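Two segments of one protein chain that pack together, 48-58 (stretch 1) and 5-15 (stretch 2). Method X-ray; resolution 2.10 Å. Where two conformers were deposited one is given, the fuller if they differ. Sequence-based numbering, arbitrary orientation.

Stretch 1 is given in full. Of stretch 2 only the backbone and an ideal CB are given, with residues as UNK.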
ATOM      1  N   THR A  48      -6.091  12.669  -6.929  1.00 31.26           N
ATOM      2  CA  THR A  48      -6.542  13.138  -5.625  1.00 30.92           C
ATOM      3  C   THR A  48      -6.346  12.001  -4.625  1.00 30.36           C
ATOM      4  O   THR A  48      -6.734  10.875  -4.903  1.00 31.00           O
ATOM      5  CB  THR A  48      -8.052  13.520  -5.669  1.00 30.95           C
ATOM      6  OG1 THR A  48      -8.280  14.526  -6.671  1.00 32.23           O
ATOM      7  CG2 THR A  48      -8.535  14.038  -4.314  1.00 29.64           C
ATOM      8  N   ILE A  49      -5.756  12.284  -3.469  1.00 29.88           N
ATOM      9  CA  ILE A  49      -5.636  11.284  -2.417  1.00 28.91           C
ATOM     10  C   ILE A  49      -7.027  11.052  -1.858  1.00 28.82           C
ATOM     11  O   ILE A  49      -7.717  12.008  -1.472  1.00 29.13           O
ATOM     12  CB  ILE A  49      -4.704  11.760  -1.274  1.00 29.03           C
ATOM     13  CG1 ILE A  49      -3.306  12.080  -1.824  1.00 27.57           C
ATOM     14  CG2 ILE A  49      -4.667  10.707  -0.139  1.00 28.40           C
ATOM     15  CD1 ILE A  49      -2.399  12.778  -0.807  1.00 28.08           C
ATOM     16  N   ILE A  50      -7.442   9.789  -1.815  1.00 28.40           N
ATOM     17  CA  ILE A  50      -8.769   9.427  -1.306  1.00 27.48           C
ATOM     18  C   ILE A  50      -8.765   9.444   0.224  1.00 28.20           C
ATOM     19  O   ILE A  50      -8.012   8.695   0.879  1.00 27.37           O
ATOM     20  CB  ILE A  50      -9.246   8.068  -1.878  1.00 27.20           C
ATOM     21  CG1 ILE A  50      -9.332   8.151  -3.413  1.00 24.45           C
ATOM     22  CG2 ILE A  50     -10.573   7.651  -1.237  1.00 25.21           C
ATOM     23  CD1 ILE A  50      -9.350   6.825  -4.140  1.00 21.60           C
ATOM     24  N   ASN A  51      -9.580  10.343   0.793  1.00 28.23           N
ATOM     25  CA  ASN A  51      -9.568  10.523   2.236  1.00 28.16           C
ATOM     26  C   ASN A  51     -10.651   9.710   2.910  1.00 29.02           C
ATOM     27  O   ASN A  51     -10.636   9.575   4.122  1.00 28.76           O
ATOM     28  CB  ASN A  51      -9.655  11.997   2.632  1.00 27.82           C
ATOM     29  CG  ASN A  51      -8.461  12.803   2.167  1.00 28.71           C
ATOM     30  OD1 ASN A  51      -8.626  13.926   1.717  1.00 31.47           O
ATOM     31  ND2 ASN A  51      -7.254  12.235   2.258  1.00 29.12           N
ATOM     32  N   GLU A  52     -11.603   9.184   2.139  1.00 30.24           N
ATOM     33  CA  GLU A  52     -12.525   8.192   2.699  1.00 31.89           C
ATOM     34  C   GLU A  52     -11.923   6.807   2.492  1.00 31.92           C
ATOM     35  O   GLU A  52     -10.758   6.677   2.100  1.00 31.82           O
ATOM     36  CB  GLU A  52     -13.925   8.257   2.079  1.00 31.90           C
ATOM     37  CG  GLU A  52     -14.629   9.581   2.255  1.00 34.50           C
ATOM     38  CD  GLU A  52     -13.979  10.697   1.433  1.00 36.95           C
ATOM     39  OE1 GLU A  52     -13.570  10.429   0.275  1.00 35.78           O
ATOM     40  OE2 GLU A  52     -13.870  11.833   1.956  1.00 37.62           O
ATOM     41  N   ARG A  53     -12.715   5.779   2.779  1.00 32.45           N
ATOM     42  CA  ARG A  53     -12.278   4.412   2.587  1.00 32.98           C
ATOM     43  C   ARG A  53     -13.220   3.626   1.635  1.00 33.33           C
ATOM     44  O   ARG A  53     -13.914   2.696   2.064  1.00 33.15           O
ATOM     45  CB  ARG A  53     -12.082   3.731   3.947  1.00 32.54           C
ATOM     46  CG  ARG A  53     -11.031   4.410   4.832  1.00 33.02           C
ATOM     47  CD  ARG A  53      -9.594   4.304   4.238  1.00 34.65           C
ATOM     48  NE  ARG A  53      -8.546   4.901   5.092  1.00 34.29           N
ATOM     49  CZ  ARG A  53      -8.141   6.185   5.064  1.00 34.68           C
ATOM     50  NH1 ARG A  53      -8.690   7.075   4.227  1.00 33.68           N
ATOM     51  NH2 ARG A  53      -7.179   6.599   5.893  1.00 34.08           N
ATOM     52  N   PRO A  54     -13.234   3.982   0.329  1.00 33.44           N
ATOM     53  CA  PRO A  54     -14.126   3.211  -0.555  1.00 33.66           C
ATOM     54  C   PRO A  54     -13.562   1.796  -0.774  1.00 34.53           C
ATOM     55  O   PRO A  54     -12.340   1.630  -0.908  1.00 33.51           O
ATOM     56  CB  PRO A  54     -14.077   4.010  -1.859  1.00 33.80           C
ATOM     57  CG  PRO A  54     -12.638   4.569  -1.863  1.00 32.26           C
ATOM     58  CD  PRO A  54     -12.463   4.996  -0.421  1.00 32.90           C
ATOM     59  N   VAL A  55     -14.436   0.784  -0.792  1.00 35.16           N
ATOM     60  CA  VAL A  55     -13.975  -0.588  -1.053  1.00 36.30           C
ATOM     61  C   VAL A  55     -13.753  -0.772  -2.565  1.00 36.89           C
ATOM     62  O   VAL A  55     -14.690  -1.000  -3.328  1.00 38.31           O
ATOM     63  CB  VAL A  55     -14.910  -1.672  -0.454  1.00 36.36           C
ATOM     64  CG1 VAL A  55     -14.334  -3.073  -0.696  1.00 36.71           C
ATOM     65  CG2 VAL A  55     -15.106  -1.430   1.043  1.00 36.70           C
ATOM     66  N   ILE A  56     -12.508  -0.642  -2.987  1.00 36.46           N
ATOM     67  CA  ILE A  56     -12.162  -0.686  -4.391  1.00 36.08           C
ATOM     68  C   ILE A  56     -11.938  -2.139  -4.796  1.00 35.49           C
ATOM     69  O   ILE A  56     -11.243  -2.895  -4.098  1.00 35.91           O
ATOM     70  CB  ILE A  56     -10.920   0.231  -4.682  1.00 36.34           C
ATOM     71  CG1 ILE A  56     -11.325   1.712  -4.497  1.00 35.53           C
ATOM     72  CG2 ILE A  56     -10.359  -0.024  -6.094  1.00 36.05           C
ATOM     73  CD1 ILE A  56     -10.157   2.670  -4.265  1.00 34.77           C
ATOM     74  N   GLU A  57     -12.536  -2.538  -5.911  0.50 34.68           N
ATOM     75  CA  GLU A  57     -12.402  -3.908  -6.375  0.50 34.15           C
ATOM     76  C   GLU A  57     -11.119  -4.145  -7.181  0.50 33.22           C
ATOM     77  O   GLU A  57     -10.549  -3.221  -7.769  0.50 33.18           O
ATOM     78  CB  GLU A  57     -13.660  -4.353  -7.127  0.50 34.28           C
ATOM     79  CG  GLU A  57     -14.827  -4.623  -6.194  0.50 35.58           C
ATOM     80  CD  GLU A  57     -16.093  -4.938  -6.941  0.50 37.75           C
ATOM     81  OE1 GLU A  57     -16.415  -4.202  -7.897  0.50 39.40           O
ATOM     82  OE2 GLU A  57     -16.770  -5.922  -6.584  0.50 39.72           O
ATOM     83  N   GLY A  58     -10.652  -5.388  -7.150  1.00 32.30           N
ATOM     84  CA  GLY A  58      -9.466  -5.801  -7.887  1.00 30.85           C
ATOM     85  C   GLY A  58      -8.104  -5.318  -7.407  1.00 30.21           C
ATOM     86  O   GLY A  58      -7.151  -5.347  -8.180  1.00 30.12           O
ATOM     87  N   UNK A   5       0.354  -4.871 -11.501  1.00 38.01           N
ATOM     88  CA  UNK A   5      -0.484  -5.143 -10.351  1.00 35.61           C
ATOM     89  C   UNK A   5      -1.143  -3.861  -9.870  1.00 34.53           C
ATOM     90  O   UNK A   5      -0.466  -2.859  -9.626  1.00 33.40           O
ATOM     91  CB  UNK A   5       0.332  -5.784  -9.227  1.00 35.61           C
ATOM     92  N   UNK A   6      -2.466  -3.896  -9.745  1.00 32.37           N
ATOM     93  CA  UNK A   6      -3.181  -2.784  -9.153  1.00 31.51           C
ATOM     94  C   UNK A   6      -2.835  -2.645  -7.677  1.00 30.37           C
ATOM     95  O   UNK A   6      -3.140  -3.531  -6.860  1.00 30.11           O
ATOM     96  CB  UNK A   6      -4.690  -2.963  -9.333  1.00 31.51           C
ATOM     97  N   UNK A   7      -2.215  -1.520  -7.350  1.00 29.63           N
ATOM     98  CA  UNK A   7      -1.549  -1.318  -6.052  1.00 29.08           C
ATOM     99  C   UNK A   7      -2.119  -0.125  -5.285  1.00 29.46           C
ATOM    100  O   UNK A   7      -2.065   1.032  -5.741  1.00 29.43           O
ATOM    101  CB  UNK A   7      -0.046  -1.119  -6.260  1.00 29.08           C
ATOM    102  N   UNK A   8      -2.671  -0.401  -4.114  1.00 29.01           N
ATOM    103  CA  UNK A   8      -3.231   0.681  -3.291  1.00 28.18           C
ATOM    104  C   UNK A   8      -2.150   1.100  -2.278  1.00 28.11           C
ATOM    105  O   UNK A   8      -1.633   0.253  -1.529  1.00 28.19           O
ATOM    106  CB  UNK A   8      -4.514   0.240  -2.584  1.00 28.18           C
ATOM    107  N   UNK A   9      -1.816   2.392  -2.265  1.00 27.00           N
ATOM    108  CA  UNK A   9      -0.874   2.966  -1.273  1.00 26.35           C
ATOM    109  C   UNK A   9      -1.659   3.538  -0.122  1.00 26.51           C
ATOM    110  O   UNK A   9      -2.401   4.523  -0.293  1.00 26.86           O
ATOM    111  CB  UNK A   9       0.013   4.046  -1.896  1.00 26.35           C
ATOM    112  N   UNK A  10      -1.491   2.933   1.047  1.00 26.65           N
ATOM    113  CA  UNK A  10      -2.186   3.341   2.235  1.00 27.09           C
ATOM    114  C   UNK A  10      -1.225   4.133   3.144  1.00 27.58           C
ATOM    115  O   UNK A  10      -0.234   3.598   3.663  1.00 26.98           O
ATOM    116  CB  UNK A  10      -2.762   2.123   2.960  1.00 27.09           C
ATOM    117  N   UNK A  11      -1.556   5.404   3.340  1.00 27.25           N
ATOM    118  CA  UNK A  11      -0.618   6.381   3.861  1.00 27.42           C
ATOM    119  C   UNK A  11      -0.080   7.309   2.773  1.00 27.77           C
ATOM    120  O   UNK A  11       0.949   7.982   2.974  1.00 28.42           O
ATOM    121  CB  UNK A  11       0.543   5.665   4.555  1.00 27.42           C
ATOM    122  N   UNK A  12      -0.767   7.388   1.623  1.00 27.42           N
ATOM    123  CA  UNK A  12      -0.319   8.279   0.533  1.00 28.04           C
ATOM    124  C   UNK A  12      -0.132   9.731   0.997  1.00 28.87           C
ATOM    125  O   UNK A  12      -0.895  10.230   1.836  1.00 29.24           O
ATOM    126  CB  UNK A  12      -1.327   8.240  -0.617  1.00 28.04           C
ATOM    127  N   UNK A  13       0.882  10.407   0.463  1.00 29.67           N
ATOM    128  CA  UNK A  13       1.178  11.810   0.854  1.00 30.42           C
ATOM    129  C   UNK A  13       1.690  12.570  -0.361  1.00 31.47           C
ATOM    130  O   UNK A  13       2.316  11.956  -1.242  1.00 32.08           O
ATOM    131  CB  UNK A  13       2.205  11.868   1.987  1.00 30.42           C
ATOM    132  N   UNK A  14       1.380  13.885  -0.465  1.00 32.44           N
ATOM    133  CA  UNK A  14       1.992  14.648  -1.569  1.00 32.79           C
ATOM    134  C   UNK A  14       3.462  15.074  -1.316  1.00 33.25           C
ATOM    135  O   UNK A  14       4.136  15.515  -2.265  1.00 33.72           O
ATOM    136  CB  UNK A  14       1.151  15.898  -1.834  1.00 32.79           C
ATOM    137  N   UNK A  15       3.939  14.954  -0.073  0.50 32.70           N
ATOM    138  CA  UNK A  15       5.320  15.325   0.273  0.50 32.04           C
ATOM    139  C   UNK A  15       6.322  14.447  -0.476  0.50 31.85           C
ATOM    140  O   UNK A  15       6.417  13.245  -0.227  0.50 31.22           O
ATOM    141  CB  UNK A  15       5.545  15.207   1.782  0.50 32.04           C
TER

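Position 5 has an ideal CB set sideways, with no atom of stretch 1 within 5.5 Å, so the contact hardly restricts it. It is Lys5, whose end leads away.

At position 6 CA-to-CB points toward stretch 1, and the ideal CB lies 3.6 Å from Gly58 O. The carbonyls of Glu57 and Gly58 offer acceptors, so a side chain carrying a donor would suit, and a long one could follow the backbone. The residue is Lys6. Its CE approaches Glu57 O and Gly58 O, each at 3.3 Å, and NZ donates a weak hydrogen bond to Glu57 O at 3.4 Å. Its chi2, at 142°, lies between wells.

Position 7 begins the strand and its CB points away, leaving the choice open here. It is Thr7, and Thr7 OG1 donates a hydrogen bond to Lys5 O at 3.0 Å.

Position 8 turns its CB toward stretch 1, yet nothing lies within 5.5 Å of the ideal CB. Ile56 presents an apolar side chain across this gap, which calls for a branched or extended apolar residue such as Leu, Ile or Met. Leu8 reaches across, its CD1 4.4 Å from Ile56 CD1.

Position 9 is out of reach, and many residues would serve; it is Ile9.

Position 10 has a sideways CB with nothing near it. A side chain long enough to carry its end nearer could meet the Arg53 side chain, whether apolar beside its guanidinium or acidic for its charge. Leu10 takes the apolar course: its CD1 comes 4.3 Å from Arg53 NE, obliquely to the guanidinium.

Position 11 is decided by its backbone: at phi/psi 104/18 a CB would jam against the preceding carbonyl O. Gly11 meets that demand.

At position 12 CB points toward stretch 1, 4.2 Å from Ile49 CG2. A small apolar residue already makes contact without a longer chain. Ala12 does so with its CB alone.

Position 13 points away, its ideal CB 5.5 Å from Ile49 CD1, so polar residues are admissible. It is Thr13, whose CA lies 4.1 Å from Ile49 CD1.

Position 14, with phi -79°, permits proline; its CB is sideways, 4.8 Å from Ile49 CD1, and compact apolar groups would suit. Pro14 places CD 3.6 Å from Ile49 CD1.

Position 15 is out of reach and unconstrained by stretch 1. It is Glu15: Thr13 OG1 donates a hydrogen bond to Glu15 OE1 at 2.6 Å and accepts one from Glu15 N at 3.2 Å.

Stretch 2, residues 5-15: KKTLILGATPE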
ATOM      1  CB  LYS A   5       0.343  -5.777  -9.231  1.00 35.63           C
ATOM      2  CG  LYS A   5       1.061  -7.016  -9.696  1.00 33.39           C
ATOM      3  CD  LYS A   5       1.829  -7.672  -8.606  1.00 33.46           C
ATOM      4  CE  LYS A   5       2.339  -9.000  -9.100  1.00 32.37           C
ATOM      5  NZ  LYS A   5       3.198  -9.592  -8.084  1.00 32.05           N
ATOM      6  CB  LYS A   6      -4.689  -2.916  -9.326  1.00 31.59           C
ATOM      7  CG  LYS A   6      -5.423  -1.785  -8.613  1.00 33.12           C
ATOM      8  CD  LYS A   6      -6.595  -1.325  -9.379  1.00 37.28           C
ATOM      9  CE  LYS A   6      -7.709  -2.274  -9.266  1.00 34.85           C
ATOM     10  NZ  LYS A   6      -8.702  -1.865 -10.287  1.00 37.63           N
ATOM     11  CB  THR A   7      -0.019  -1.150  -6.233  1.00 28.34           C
ATOM     12  OG1 THR A   7       0.489  -2.328  -6.879  1.00 28.88           O
ATOM     13  CG2 THR A   7       0.662  -0.974  -4.867  1.00 29.47           C
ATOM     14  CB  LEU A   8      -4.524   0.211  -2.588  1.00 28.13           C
ATOM     15  CG  LEU A   8      -5.368   1.253  -1.833  1.00 26.82           C
ATOM     16  CD1 LEU A   8      -6.830   0.851  -1.995  1.00 27.75           C
ATOM     17  CD2 LEU A   8      -4.964   1.311  -0.348  1.00 28.11           C
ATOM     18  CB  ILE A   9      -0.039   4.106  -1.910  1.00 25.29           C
ATOM     19  CG1 ILE A   9       0.603   3.609  -3.220  1.00 25.18           C
ATOM     20  CG2 ILE A   9       0.967   4.731  -0.857  1.00 25.90           C
ATOM     21  CD1 ILE A   9       1.378   4.698  -4.041  1.00 23.58           C
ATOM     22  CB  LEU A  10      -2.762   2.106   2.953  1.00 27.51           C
ATOM     23  CG  LEU A  10      -3.715   2.367   4.119  1.00 27.79           C
ATOM     24  CD1 LEU A  10      -4.920   3.182   3.631  1.00 24.67           C
ATOM     25  CD2 LEU A  10      -4.199   1.064   4.759  1.00 25.77           C
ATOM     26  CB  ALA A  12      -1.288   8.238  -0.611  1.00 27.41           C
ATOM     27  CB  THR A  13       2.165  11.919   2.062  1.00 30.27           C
ATOM     28  OG1 THR A  13       2.499  13.302   2.282  1.00 30.02           O
ATOM     29  CG2 THR A  13       3.442  11.107   1.844  1.00 28.43           C
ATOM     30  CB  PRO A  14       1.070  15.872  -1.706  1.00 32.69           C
ATOM     31  CG  PRO A  14       0.508  16.058  -0.325  1.00 32.96           C
ATOM     32  CD  PRO A  14       0.387  14.691   0.283  1.00 32.11           C
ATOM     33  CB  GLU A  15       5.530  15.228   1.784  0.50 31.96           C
ATOM     34  CG  GLU A  15       4.606  16.144   2.570  0.50 30.87           C
ATOM     35  CD  GLU A  15       4.310  15.615   3.950  0.50 29.56           C
ATOM     36  OE1 GLU A  15       3.949  14.423   4.069  0.50 27.86           O
ATOM     37  OE2 GLU A  15       4.455  16.389   4.922  0.50 29.14           O
TER
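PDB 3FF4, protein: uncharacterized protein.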